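Local coordinates for protein putative ribose operon repressor (Burkholderia thailandensis, PDB 3EGC) that is probably a LacI-family transcriptional repressor, thought to bind operator DNA and to sense a small ligand, perhaps a sugar, through a periplasmic-binding-protein-like domain, at residues S193-R196 / I197-A201. Sequence-based numbering, arbitrary orientation.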
loop_
_atom_site.group_PDB
_atom_site.type_symbol
_atom_site.label_atom_id
_atom_site.label_comp_id
_atom_site.label_asym_id
_atom_site.label_seq_id
_atom_site.Cartn_x
_atom_site.Cartn_y
_atom_site.Cartn_z
ATOM N N SER A 193 -9.832 12.723 -7.305
ATOM C CA SER A 193 -8.487 12.761 -7.783
ATOM C C SER A 193 -7.507 11.664 -7.283
ATOM O O SER A 193 -6.420 11.610 -7.746
ATOM C CB SER A 193 -7.906 14.157 -7.569
ATOM O OG SER A 193 -7.749 14.428 -6.213
ATOM N N SER A 194 -7.915 10.793 -6.367
ATOM C CA SER A 194 -7.128 9.605 -6.007
ATOM C C SER A 194 -7.996 8.662 -5.205
ATOM O O SER A 194 -9.113 9.032 -4.810
ATOM C CB SER A 194 -5.888 9.983 -5.181
ATOM O OG SER A 194 -6.273 10.524 -3.933
ATOM N N HIS A 195 -7.480 7.449 -4.954
ATOM C CA HIS A 195 -8.192 6.405 -4.199
ATOM C C HIS A 195 -8.493 6.845 -2.784
ATOM O O HIS A 195 -9.528 6.513 -2.250
ATOM C CB HIS A 195 -7.441 5.072 -4.210
ATOM C CG HIS A 195 -6.152 5.076 -3.438
ATOM N ND1 HIS A 195 -6.022 4.455 -2.215
ATOM C CD2 HIS A 195 -4.925 5.569 -3.742
ATOM C CE1 HIS A 195 -4.769 4.578 -1.788
ATOM N NE2 HIS A 195 -4.081 5.260 -2.692
ATOM N N ARG A 196 -7.589 7.628 -2.198
ATOM C CA ARG A 196 -7.766 8.071 -0.823
ATOM C C ARG A 196 -8.884 9.124 -0.696
ATOM O O ARG A 196 -9.649 9.110 0.243
ATOM C CB ARG A 196 -6.458 8.546 -0.221
ATOM C CG ARG A 196 -6.559 8.688 1.298
ATOM C CD ARG A 196 -5.334 8.090 2.023
ATOM N NE ARG A 196 -5.114 6.678 1.715
ATOM C CZ ARG A 196 -3.983 6.029 1.972
ATOM N NH1 ARG A 196 -3.899 4.767 1.650
ATOM N NH2 ARG A 196 -2.966 6.628 2.592
ATOM N N ILE A 197 -8.989 9.975 -1.717
ATOM C CA ILE A 197 -10.111 10.890 -1.848
ATOM C C ILE A 197 -11.404 10.155 -2.168
ATOM O O ILE A 197 -12.468 10.499 -1.624
ATOM C CB ILE A 197 -9.785 12.029 -2.869
ATOM C CG1 ILE A 197 -8.718 12.945 -2.251
ATOM C CG2 ILE A 197 -11.031 12.852 -3.265
ATOM C CD1 ILE A 197 -8.047 13.745 -3.285
ATOM N N THR A 198 -11.303 9.132 -3.020
ATOM C CA THR A 198 -12.467 8.281 -3.289
ATOM C C THR A 198 -13.016 7.639 -1.998
ATOM O O THR A 198 -14.217 7.548 -1.815
ATOM C CB THR A 198 -12.191 7.198 -4.350
ATOM O OG1 THR A 198 -11.734 7.815 -5.549
ATOM C CG2 THR A 198 -13.484 6.463 -4.637
ATOM N N GLU A 199 -12.117 7.228 -1.091
ATOM C CA GLU A 199 -12.572 6.766 0.247
ATOM C C GLU A 199 -13.404 7.865 0.959
ATOM O O GLU A 199 -14.510 7.633 1.394
ATOM C CB GLU A 199 -11.368 6.346 1.112
ATOM C CG GLU A 199 -10.461 5.265 0.454
ATOM C CD GLU A 199 -9.311 4.889 1.311
ATOM O OE1 GLU A 199 -8.864 5.748 2.123
ATOM O OE2 GLU A 199 -8.851 3.725 1.180
ATOM N N GLY A 200 -12.884 9.081 1.042
ATOM C CA GLY A 200 -13.616 10.189 1.663
ATOM C C GLY A 200 -14.959 10.534 1.013
ATOM O O GLY A 200 -15.962 10.793 1.710
ATOM N N ALA A 201 -15.007 10.545 -0.317
ATOM C CA ALA A 201 -16.322 10.652 -1.027
ATOM C C ALA A 201 -17.295 9.496 -0.717
ATOM O O ALA A 201 -18.461 9.737 -0.510
ATOM C CB ALA A 201 -16.137 10.831 -2.603
#
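With chi1 at -166°, the side chain of R196 swings CG away from its backbone N, while E199 sets its own CG opposite its carbonyl carbon (chi1 -55°) and runs extended beyond it; the two side chains, three residues apart, thus rise alongside each other from one flank of the helix. Their flat ends are nearly parallel, 19° between guanidinium and carboxylate, yet the salt bridge is a long one, 3.9 Å from R196 NE to E199 OE1, closer to alignment of charges than to a firm grip. The CG methylene of E199 also rests 3.1 Å from H195 O, beside the bond from E199 N to that same oxygen (2.9 Å).

On another side of this first turn, I197 directs CD1 back toward the hydroxyls of S193 and S194, passing 3.7 Å from S194 OG, and leans on T192 of the preceding strand. S194 occupies the N-cap position, and its carbonyl opens the helical bonding: T198 N hydrogen-bonds to S194 O at 2.8 Å. T198 OG1 hydrogen-bonds with T192 OG1 and S220 OG, tying the turn to the ends of neighbouring strands. The buried ring of H195 hydrogen-bonds through NE2 to N20 OD1, and its backbone N is held by D222.

Such a first turn, reached from strand 189-192 through the short S193-S194 link and leading on to strand 217-221, is the start of the helical crossover in a beta-alpha-beta unit of the periplasmic-binding-protein fold shared by LacI-type regulators.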